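Local atomic coordinates of cytochrome P450 113A1 (Saccharopolyspora erythraea, PDB entry 2JJN), a protein that hydroxylates the macrolactone ring of erythromycin D at C-12 with a heme b centre, giving erythromycin C in the erythromycin biosynthetic pathway. Residues T17-V21 / W44-Y48; R47-W51 / D175-D179; A67-P73 / R293-T299. The protein carries 2 engineered substitutions. All blocks are in the same frame, centred on the assembly; numbering follows the deposited sequence. Where two conformers were deposited one is given.

How the contacts relate
From the N terminus, the loop 17-21 is met again after helix 27-40 by residues 44-48, so contact 1 closes an N-terminal excursion that carries this helix. Contact 2 starts on the same turn, sharing Arg47 and Tyr48, and spans 124 residues to the loop 175-179 ahead of helix 180-206; Gln45 packs on Trp51 where the two meet. Contact 3 opens in between, at strand 69-70, and closes far later on strand 290-295, so contacts 2 and 3 cross along the chain while contact 1 precedes contact 3. Contacts 1 and 3 reach opposite margins of one five-stranded mixed sheet, their centres about 20 Å apart.

Contact 1. Residues T17-V21 / W44-Y48; sequences TIDEV and WQDRY
The turn that follows edge strand 43-45 of the mixed sheet grips the N-terminal loop through Arg47 and Tyr48, which meet Asp19 and Glu20. Arg47 N donates to Asp19 O at 2.8 Å. The aliphatic part of Arg47, extended from CG to NE, runs past the Asp19 carboxylate, with CD 3.4 Å from Asp19 OD1. Glu20 lies alongside the arginine, pointing the same way, and its OE2 makes a long, weak salt bridge to Arg47 NE (3.4 Å). With chi1 at 40°, Glu20 CG sits between its own N and carbonyl carbon, and the extended chain beyond carries OE1 to the edge of the Tyr48 ring. There Tyr48 OH donates to OE1 at 3.0 Å, from above the carboxylate plane; the same hydroxyl accepts from Arg47 NH2. Asp46 makes an Asx turn, its OD1 taking the N-H of Tyr48, while OD2 receives a hydrogen bond from water 1, which accepts from Val21 N. Beside these polar groups the edge of the Trp44 indole meets the loop, CH2 lying 3.5 Å from Glu20 CA and CZ3 3.7 Å from Val21 CG1. Trp33 of helix 27-40 meets Trp44 edge-to-face.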
loop_
_atom_site.group_PDB
_atom_site.type_symbol
_atom_site.label_atom_id
_atom_site.label_comp_id
_atom_site.label_asym_id
_atom_site.label_seq_id
_atom_site.Cartn_x
_atom_site.Cartn_y
_atom_site.Cartn_z
ATOM N N THR A 17 -3.224 -29.180 -11.676
ATOM C CA THR A 17 -4.594 -28.729 -11.309
ATOM C C THR A 17 -4.759 -27.252 -11.625
ATOM O O THR A 17 -4.280 -26.767 -12.659
ATOM C CB THR A 17 -4.870 -28.929 -9.795
ATOM O OG1 THR A 17 -4.372 -30.205 -9.367
ATOM C CG2 THR A 17 -6.365 -28.868 -9.525
ATOM N N ILE A 18 -5.661 -26.617 -10.934
ATOM C CA ILE A 18 -5.446 -25.212 -10.609
ATOM C C ILE A 18 -4.603 -25.061 -9.348
ATOM O O ILE A 18 -5.117 -25.142 -8.232
ATOM C CB ILE A 18 -6.780 -24.468 -10.415
ATOM C CG1 ILE A 18 -7.578 -25.091 -9.268
ATOM C CG2 ILE A 18 -7.590 -24.483 -11.703
ATOM C CD1 ILE A 18 -9.029 -24.667 -9.232
ATOM N N ASP A 19 -3.274 -24.823 -9.516
ATOM C CA ASP A 19 -2.336 -24.960 -8.422
ATOM C C ASP A 19 -1.586 -23.662 -8.248
ATOM O O ASP A 19 -0.463 -23.634 -7.748
ATOM C CB ASP A 19 -1.424 -26.162 -8.664
ATOM C CG ASP A 19 -0.854 -26.193 -10.073
ATOM O OD1 ASP A 19 -1.003 -25.190 -10.816
ATOM O OD2 ASP A 19 -0.253 -27.222 -10.426
ATOM N N GLU A 20 -2.225 -22.572 -8.678
ATOM C CA GLU A 20 -1.771 -21.235 -8.261
ATOM C C GLU A 20 -2.967 -20.266 -8.161
ATOM O O GLU A 20 -4.034 -20.492 -8.754
ATOM C CB GLU A 20 -0.575 -20.731 -9.094
ATOM C CG GLU A 20 -0.654 -21.053 -10.592
ATOM C CD GLU A 20 0.555 -20.566 -11.406
ATOM O OE1 GLU A 20 1.236 -19.596 -10.997
ATOM O OE2 GLU A 20 0.789 -21.150 -12.485
ATOM N N VAL A 21 -2.820 -19.237 -7.338
ATOM C CA VAL A 21 -3.911 -18.311 -7.107
ATOM C C VAL A 21 -4.374 -17.727 -8.447
ATOM O O VAL A 21 -3.536 -17.499 -9.335
ATOM C CB VAL A 21 -3.516 -17.175 -6.132
ATOM C CG1 VAL A 21 -2.890 -17.745 -4.853
ATOM C CG2 VAL A 21 -2.553 -16.192 -6.796
ATOM N N TRP A 44 -3.695 -23.337 2.195
ATOM C CA TRP A 44 -3.542 -24.006 0.910
ATOM C C TRP A 44 -2.082 -23.898 0.452
ATOM O O TRP A 44 -1.463 -22.842 0.580
ATOM C CB TRP A 44 -4.425 -23.301 -0.137
ATOM C CG TRP A 44 -4.262 -23.834 -1.510
ATOM C CD1 TRP A 44 -4.519 -25.110 -1.933
ATOM C CD2 TRP A 44 -3.859 -23.086 -2.662
ATOM N NE1 TRP A 44 -4.241 -25.211 -3.301
ATOM C CE2 TRP A 44 -3.852 -23.978 -3.765
ATOM C CE3 TRP A 44 -3.482 -21.761 -2.859
ATOM C CZ2 TRP A 44 -3.475 -23.553 -5.076
ATOM C CZ3 TRP A 44 -3.102 -21.339 -4.132
ATOM C CH2 TRP A 44 -3.090 -22.240 -5.228
ATOM N N GLN A 45 -1.539 -24.980 -0.105
ATOM C CA GLN A 45 -0.156 -25.002 -0.566
ATOM C C GLN A 45 -0.186 -25.027 -2.075
ATOM O O GLN A 45 -0.822 -25.904 -2.668
ATOM C CB GLN A 45 0.478 -26.308 -0.067
ATOM C CG GLN A 45 1.941 -26.461 -0.478
ATOM C CD GLN A 45 2.518 -27.828 -0.113
ATOM O OE1 GLN A 45 3.770 -28.013 0.084
ATOM N NE2 GLN A 45 1.659 -28.791 -0.031
ATOM N N ASP A 46 0.448 -24.045 -2.709
ATOM C CA ASP A 46 0.474 -23.947 -4.164
ATOM C C ASP A 46 1.586 -24.756 -4.829
ATOM O O ASP A 46 2.365 -25.446 -4.151
ATOM C CB ASP A 46 0.422 -22.476 -4.639
ATOM C CG ASP A 46 1.728 -21.725 -4.472
ATOM O OD1 ASP A 46 2.802 -22.380 -4.326
ATOM O OD2 ASP A 46 1.625 -20.467 -4.521
ATOM N N ARG A 47 1.633 -24.663 -6.169
ATOM C CA ARG A 47 2.585 -25.527 -6.898
ATOM C C ARG A 47 4.036 -25.132 -6.684
ATOM O O ARG A 47 4.966 -25.898 -7.066
ATOM C CB ARG A 47 2.248 -25.535 -8.392
ATOM C CG ARG A 47 2.509 -24.235 -9.099
ATOM C CD ARG A 47 2.296 -24.482 -10.621
ATOM N NE ARG A 47 3.032 -23.561 -11.458
ATOM C CZ ARG A 47 3.919 -23.903 -12.396
ATOM N NH1 ARG A 47 4.206 -25.177 -12.646
ATOM N NH2 ARG A 47 4.508 -22.948 -13.113
ATOM N N TYR A 48 4.259 -23.939 -6.130
ATOM C CA TYR A 48 5.625 -23.492 -5.845
ATOM C C TYR A 48 5.997 -23.804 -4.407
ATOM O O TYR A 48 7.069 -23.431 -3.962
ATOM C CB TYR A 48 5.740 -21.993 -6.082
ATOM C CG TYR A 48 5.330 -21.570 -7.471
ATOM C CD1 TYR A 48 4.168 -20.872 -7.673
ATOM C CD2 TYR A 48 6.104 -21.937 -8.581
ATOM C CE1 TYR A 48 3.764 -20.495 -8.960
ATOM C CE2 TYR A 48 5.716 -21.571 -9.856
ATOM C CZ TYR A 48 4.544 -20.851 -10.028
ATOM O OH TYR A 48 4.120 -20.493 -11.290
HETATM O O HOH W 1 0.113 -19.273 -6.521
#

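Contact 2. Residues R47-W51 / D175-D179; sequences RYGVW and DDPTD
Tyr48 and Asp176 are the closest pair of the two backbones, their CA atoms 6.2 Å apart. Residues 176-179 form a type I beta turn, closed by Asp179 N to Asp176 O at 3.1 Å, and residues 47-50 lie in the turn between strands 43-45 and 51-53. Water 2 bridges the Tyr48 carbonyl oxygen and the Asp176 carboxylate, donating to Tyr48 O and Asp176 OD2.

The Tyr48 ring carries most of the meeting. Asp176 CB lies over one face in a CH-pi contact, 3.7 Å from the ring centroid and 19° off its normal, displaced toward the rim, while Arg47 CG takes the opposite face. The ring is thus held between two aliphatic carbons. Asp175 CB comes up to Tyr48 OH at 3.6 Å; that hydroxyl is engaged with Glu20.

Asp176 CG is anti to the backbone N (chi1 179°), which sets OD1 facing Thr178 and OD2 beside the Tyr48 ring. OD1 is gripped twice: by Thr178 OG1 at 2.6 Å from the syn side, and by Thr178 N from above the plane. Deeper in, Val50 CG2 reaches toward Pro177 CD, 4.0 Å away.

The Pro177 side chain lies about 5 Å from that of Gln292, a substrate-binding residue. Asp176 makes an Asx turn, and Asp179 is the N-cap of helix 180-206, its OD2 taking Ala181 N.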
loop_
_atom_site.group_PDB
_atom_site.type_symbol
_atom_site.label_atom_id
_atom_site.label_comp_id
_atom_site.label_asym_id
_atom_site.label_seq_id
_atom_site.Cartn_x
_atom_site.Cartn_y
_atom_site.Cartn_z
ATOM N N ARG A 47 1.633 -24.663 -6.169
ATOM C CA ARG A 47 2.585 -25.527 -6.898
ATOM C C ARG A 47 4.036 -25.132 -6.684
ATOM O O ARG A 47 4.966 -25.898 -7.066
ATOM C CB ARG A 47 2.248 -25.535 -8.392
ATOM C CG ARG A 47 2.509 -24.235 -9.099
ATOM C CD ARG A 47 2.296 -24.482 -10.621
ATOM N NE ARG A 47 3.032 -23.561 -11.458
ATOM C CZ ARG A 47 3.919 -23.903 -12.396
ATOM N NH1 ARG A 47 4.206 -25.177 -12.646
ATOM N NH2 ARG A 47 4.508 -22.948 -13.113
ATOM N N TYR A 48 4.259 -23.939 -6.130
ATOM C CA TYR A 48 5.625 -23.492 -5.845
ATOM C C TYR A 48 5.997 -23.804 -4.407
ATOM O O TYR A 48 7.069 -23.431 -3.962
ATOM C CB TYR A 48 5.740 -21.993 -6.082
ATOM C CG TYR A 48 5.330 -21.570 -7.471
ATOM C CD1 TYR A 48 4.168 -20.872 -7.673
ATOM C CD2 TYR A 48 6.104 -21.937 -8.581
ATOM C CE1 TYR A 48 3.764 -20.495 -8.960
ATOM C CE2 TYR A 48 5.716 -21.571 -9.856
ATOM C CZ TYR A 48 4.544 -20.851 -10.028
ATOM O OH TYR A 48 4.120 -20.493 -11.290
ATOM N N GLY A 49 5.089 -24.467 -3.669
ATOM C CA GLY A 49 5.362 -24.760 -2.239
ATOM C C GLY A 49 5.186 -23.543 -1.348
ATOM O O GLY A 49 5.692 -23.515 -0.220
ATOM N N VAL A 50 4.431 -22.564 -1.850
ATOM C CA VAL A 50 4.083 -21.359 -1.082
ATOM C C VAL A 50 2.700 -21.579 -0.494
ATOM O O VAL A 50 1.809 -22.078 -1.164
ATOM C CB VAL A 50 4.071 -20.107 -1.995
ATOM C CG1 VAL A 50 3.611 -18.911 -1.195
ATOM C CG2 VAL A 50 5.462 -19.859 -2.531
ATOM N N TRP A 51 2.531 -21.204 0.770
ATOM C CA TRP A 51 1.284 -21.472 1.468
ATOM C C TRP A 51 0.478 -20.204 1.518
ATOM O O TRP A 51 1.017 -19.062 1.322
ATOM C CB TRP A 51 1.608 -21.929 2.897
ATOM C CG TRP A 51 2.221 -23.313 2.885
ATOM C CD1 TRP A 51 3.506 -23.656 2.528
ATOM C CD2 TRP A 51 1.553 -24.539 3.185
ATOM N NE1 TRP A 51 3.683 -25.024 2.617
ATOM C CE2 TRP A 51 2.502 -25.590 3.023
ATOM C CE3 TRP A 51 0.231 -24.859 3.585
ATOM C CZ2 TRP A 51 2.190 -26.934 3.261
ATOM C CZ3 TRP A 51 -0.074 -26.197 3.843
ATOM C CH2 TRP A 51 0.908 -27.217 3.695
ATOM N N ASP A 175 5.099 -14.684 -10.012
ATOM C CA ASP A 175 4.365 -15.946 -9.715
ATOM C C ASP A 175 4.871 -16.727 -8.497
ATOM O O ASP A 175 4.071 -17.226 -7.660
ATOM C CB ASP A 175 4.481 -16.914 -10.909
ATOM C CG ASP A 175 4.421 -16.217 -12.261
ATOM O OD1 ASP A 175 3.662 -15.236 -12.399
ATOM O OD2 ASP A 175 5.135 -16.667 -13.191
ATOM N N ASP A 176 6.189 -16.897 -8.461
ATOM C CA ASP A 176 6.907 -17.636 -7.421
ATOM C C ASP A 176 7.833 -16.716 -6.671
ATOM O O ASP A 176 8.935 -16.421 -7.149
ATOM C CB ASP A 176 7.709 -18.821 -7.990
ATOM C CG ASP A 176 8.489 -19.582 -6.925
ATOM O OD1 ASP A 176 8.398 -19.273 -5.725
ATOM O OD2 ASP A 176 9.205 -20.524 -7.286
ATOM N N PRO A 177 7.406 -16.260 -5.494
ATOM C CA PRO A 177 8.139 -15.261 -4.759
ATOM C C PRO A 177 9.435 -15.804 -4.158
ATOM O O PRO A 177 10.198 -15.039 -3.578
ATOM C CB PRO A 177 7.131 -14.806 -3.700
ATOM C CG PRO A 177 6.265 -16.029 -3.492
ATOM C CD PRO A 177 6.145 -16.655 -4.818
ATOM N N THR A 178 9.689 -17.103 -4.293
ATOM C CA THR A 178 10.965 -17.660 -3.802
ATOM C C THR A 178 12.065 -17.710 -4.868
ATOM O O THR A 178 13.198 -18.124 -4.572
ATOM C CB THR A 178 10.788 -19.097 -3.235
ATOM O OG1 THR A 178 10.384 -19.989 -4.284
ATOM C CG2 THR A 178 9.735 -19.101 -2.133
ATOM N N ASP A 179 11.720 -17.348 -6.104
ATOM C CA ASP A 179 12.648 -17.441 -7.243
ATOM C C ASP A 179 13.752 -16.394 -7.126
ATOM O O ASP A 179 13.475 -15.207 -6.998
ATOM C CB ASP A 179 11.867 -17.298 -8.561
ATOM C CG ASP A 179 12.762 -17.192 -9.806
ATOM O OD1 ASP A 179 12.291 -16.636 -10.803
ATOM O OD2 ASP A 179 13.904 -17.655 -9.805
HETATM O O HOH W 2 9.419 -22.742 -5.362
#

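Contact 3. Residues A67-P73 / R293-T299; sequences ATFSSDP and RTTTKAT. With HEM (protoporphyrin IX containing Fe), chain B.
Backbone hydrogen bonds pair strand 69-70 antiparallel with strand 290-295. Ser70 and Thr294 form the hydrogen-bonded pair, Ser70 N to Thr294 O and Thr294 N to Ser70 O both 2.8 Å; Phe69 and Thr295 form the non-hydrogen-bonded pair. Just past the strands, Thr296 N also donates to Thr68 O.

Hydroxyls add further bonds. Thr296 OG1, between its backbone N and carbonyl carbon (chi1 62°), reaches Ala67 O at 2.6 Å on a lone pair. Thr294 OG1 meets Asp72 O at 3.0 Å from above the carbonyl plane. Ser70 OG accepts Asp72 N in an ST turn and is also hydrogen-bonded to Asp91.

Among apolar contacts, Phe69 CZ lies 3.7 Å from Thr299 CG2 and CE2 equally near Thr295 CG2, while Thr68 CG2 sits over one ring face.

The ionic contact is with heme: Arg293 NH2 donates almost straight (176°) to propionate O1A at 2.8 Å, and NH1 to O2A at 2.9 Å. Ser71 OG lies over the guanidinium face, and NE donates to water 4, which links it to Phe69 O. His95, Arg99 and His351 also hydrogen-bond to the heme.

Strand 290-295 is flanked by 311-315 on its other side, leaving 69-70 at the sheet margin, and helix 56-64 packs Val62 on Phe69 and Arg293.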
loop_
_atom_site.group_PDB
_atom_site.type_symbol
_atom_site.label_atom_id
_atom_site.label_comp_id
_atom_site.label_asym_id
_atom_site.label_seq_id
_atom_site.Cartn_x
_atom_site.Cartn_y
_atom_site.Cartn_z
ATOM N N ALA A 67 7.925 -14.577 15.709
ATOM C CA ALA A 67 8.922 -15.601 15.961
ATOM C C ALA A 67 8.776 -16.788 15.026
ATOM O O ALA A 67 9.765 -17.296 14.497
ATOM C CB ALA A 67 8.820 -16.080 17.422
ATOM N N THR A 68 7.522 -17.175 14.774
ATOM C CA THR A 68 7.249 -18.273 13.845
ATOM C C THR A 68 7.225 -17.824 12.388
ATOM O O THR A 68 7.701 -18.521 11.503
ATOM C CB THR A 68 5.873 -18.898 14.133
ATOM O OG1 THR A 68 5.810 -19.261 15.518
ATOM C CG2 THR A 68 5.577 -20.142 13.234
ATOM N N PHE A 69 6.611 -16.660 12.155
ATOM C CA PHE A 69 6.399 -16.166 10.820
ATOM C C PHE A 69 7.242 -14.926 10.595
ATOM O O PHE A 69 6.820 -13.815 10.869
ATOM C CB PHE A 69 4.903 -15.875 10.584
ATOM C CG PHE A 69 4.049 -17.115 10.718
ATOM C CD1 PHE A 69 3.349 -17.314 11.895
ATOM C CD2 PHE A 69 3.978 -18.059 9.682
ATOM C CE1 PHE A 69 2.537 -18.483 12.078
ATOM C CE2 PHE A 69 3.162 -19.257 9.834
ATOM C CZ PHE A 69 2.441 -19.428 11.025
ATOM N N SER A 70 8.434 -15.177 10.088
ATOM C CA SER A 70 9.417 -14.109 9.850
ATOM C C SER A 70 9.045 -13.197 8.692
ATOM O O SER A 70 8.402 -13.639 7.731
ATOM C CB SER A 70 10.793 -14.754 9.623
ATOM O OG SER A 70 11.707 -13.760 9.126
ATOM N N SER A 71 9.445 -11.912 8.776
ATOM C CA SER A 71 9.243 -10.994 7.694
ATOM C C SER A 71 10.415 -10.935 6.752
ATOM O O SER A 71 10.380 -10.180 5.793
ATOM C CB SER A 71 8.948 -9.579 8.217
ATOM O OG SER A 71 7.648 -9.539 8.744
ATOM N N ASP A 72 11.438 -11.731 7.018
ATOM C CA ASP A 72 12.629 -11.746 6.187
ATOM C C ASP A 72 12.395 -12.748 5.051
ATOM O O ASP A 72 12.441 -13.954 5.305
ATOM C CB ASP A 72 13.799 -12.126 7.073
ATOM C CG ASP A 72 15.131 -12.146 6.323
ATOM O OD1 ASP A 72 16.116 -12.516 6.971
ATOM O OD2 ASP A 72 15.129 -11.843 5.116
ATOM N N PRO A 73 12.133 -12.274 3.809
ATOM C CA PRO A 73 11.829 -13.258 2.747
ATOM C C PRO A 73 13.061 -13.985 2.285
ATOM O O PRO A 73 12.917 -15.031 1.624
ATOM C CB PRO A 73 11.327 -12.414 1.572
ATOM C CG PRO A 73 11.904 -11.041 1.795
ATOM C CD PRO A 73 12.126 -10.883 3.294
ATOM N N ARG A 293 5.211 -13.910 4.565
ATOM C CA ARG A 293 6.045 -14.311 5.741
ATOM C C ARG A 293 6.834 -15.567 5.389
ATOM O O ARG A 293 6.548 -16.220 4.386
ATOM C CB ARG A 293 5.182 -14.547 7.000
ATOM C CG ARG A 293 4.366 -13.332 7.413
ATOM C CD ARG A 293 5.341 -12.232 7.914
ATOM N NE ARG A 293 4.651 -11.131 8.605
ATOM C CZ ARG A 293 4.340 -9.964 8.037
ATOM N NH1 ARG A 293 4.539 -9.739 6.735
ATOM N NH2 ARG A 293 3.844 -8.989 8.793
ATOM N N THR A 294 7.822 -15.901 6.219
ATOM C CA THR A 294 8.522 -17.186 6.031
ATOM C C THR A 294 8.519 -17.928 7.361
ATOM O O THR A 294 8.809 -17.343 8.388
ATOM C CB THR A 294 9.946 -16.963 5.534
ATOM O OG1 THR A 294 10.638 -16.089 6.429
ATOM C CG2 THR A 294 9.928 -16.389 4.134
ATOM N N THR A 295 8.176 -19.214 7.365
ATOM C CA THR A 295 8.174 -19.933 8.641
ATOM C C THR A 295 9.609 -20.198 9.108
ATOM O O THR A 295 10.493 -20.552 8.313
ATOM C CB THR A 295 7.458 -21.288 8.528
ATOM O OG1 THR A 295 8.040 -22.037 7.470
ATOM C CG2 THR A 295 5.982 -21.058 8.184
ATOM N N THR A 296 9.805 -20.040 10.400
ATOM C CA THR A 296 11.143 -20.290 10.984
ATOM C C THR A 296 11.255 -21.696 11.572
ATOM O O THR A 296 12.335 -22.097 12.011
ATOM C CB THR A 296 11.453 -19.288 12.098
ATOM O OG1 THR A 296 10.515 -19.411 13.178
ATOM C CG2 THR A 296 11.357 -17.879 11.500
ATOM N N LYS A 297 10.123 -22.382 11.619
ATOM C CA LYS A 297 9.993 -23.709 12.214
ATOM C C LYS A 297 8.698 -24.335 11.757
ATOM O O LYS A 297 7.809 -23.648 11.268
ATOM C CB LYS A 297 9.992 -23.616 13.746
ATOM C CG LYS A 297 8.917 -22.683 14.315
ATOM C CD LYS A 297 9.065 -22.555 15.813
ATOM C CE LYS A 297 7.829 -21.937 16.418
ATOM N NZ LYS A 297 7.681 -22.355 17.867
ATOM N N ALA A 298 8.568 -25.655 11.985
ATOM C CA ALA A 298 7.299 -26.311 11.737
ATOM C C ALA A 298 6.204 -25.669 12.558
ATOM O O ALA A 298 6.390 -25.421 13.756
ATOM C CB ALA A 298 7.407 -27.817 12.048
ATOM N N THR A 299 5.028 -25.419 11.951
ATOM C CA THR A 299 3.928 -24.797 12.677
ATOM C C THR A 299 2.610 -25.250 12.066
ATOM O O THR A 299 2.623 -25.990 11.084
ATOM C CB THR A 299 4.103 -23.279 12.631
ATOM O OG1 THR A 299 3.162 -22.656 13.505
ATOM C CG2 THR A 299 3.923 -22.776 11.191
HETATM C CHA HEM B . 3.764 -1.300 6.403
HETATM C CHB HEM B . -0.334 -1.000 3.770
HETATM C CHC HEM B . 0.549 3.701 2.991
HETATM C CHD HEM B . 4.993 3.201 4.907
HETATM C C1A HEM B . 2.549 -1.566 5.805
HETATM C C2A HEM B . 1.862 -2.861 5.866
HETATM C C3A HEM B . 0.748 -2.785 5.132
HETATM C C4A HEM B . 0.679 -1.450 4.571
HETATM C CMA HEM B . -0.282 -3.906 4.874
HETATM C CAA HEM B . 2.332 -4.087 6.670
HETATM C CBA HEM B . 3.371 -4.891 5.910
HETATM C CGA HEM B . 3.653 -6.244 6.567
HETATM O O1A HEM B . 3.052 -6.556 7.634
HETATM O O2A HEM B . 4.534 -6.973 6.012
HETATM C C1B HEM B . -0.450 0.322 3.338
HETATM C C2B HEM B . -1.582 0.861 2.628
HETATM C C3B HEM B . -1.344 2.176 2.416
HETATM C C4B HEM B . -0.038 2.453 3.002
HETATM C CMB HEM B . -2.780 -0.041 2.264
HETATM C CAB HEM B . -2.168 3.253 1.684
HETATM C CBB HEM B . -3.460 3.215 1.728
HETATM C C1C HEM B . 1.825 3.970 3.438
HETATM C C2C HEM B . 2.479 5.266 3.359
HETATM C C3C HEM B . 3.713 5.128 3.889
HETATM C C4C HEM B . 3.866 3.741 4.333
HETATM C CMC HEM B . 1.790 6.521 2.760
HETATM C CAC HEM B . 4.845 6.165 4.020
HETATM C CBC HEM B . 4.628 7.441 4.342
HETATM C C1D HEM B . 5.034 1.949 5.440
HETATM C C2D HEM B . 6.191 1.425 6.091
HETATM C C3D HEM B . 5.814 0.060 6.568
HETATM C C4D HEM B . 4.457 -0.139 6.152
HETATM C CMD HEM B . 7.570 2.126 6.275
HETATM C CAD HEM B . 6.693 -0.955 7.320
HETATM C CBD HEM B . 6.515 -0.827 8.845
HETATM C CGD HEM B . 7.289 -1.901 9.545
HETATM O O1D HEM B . 7.739 -2.870 8.909
HETATM O O2D HEM B . 7.454 -1.771 10.776
HETATM N NA HEM B . 1.776 -0.699 5.014
HETATM N NB HEM B . 0.521 1.301 3.526
HETATM N NC HEM B . 2.718 3.085 4.011
HETATM N ND HEM B . 4.004 0.988 5.491
HETATM FE FE HEM B . 2.171 1.202 4.642
HETATM O O HOH W 3 4.479 -22.083 15.788
HETATM O O HOH W 4 4.255 -12.556 11.164
HETATM O O HOH W 5 3.041 0.480 2.735
#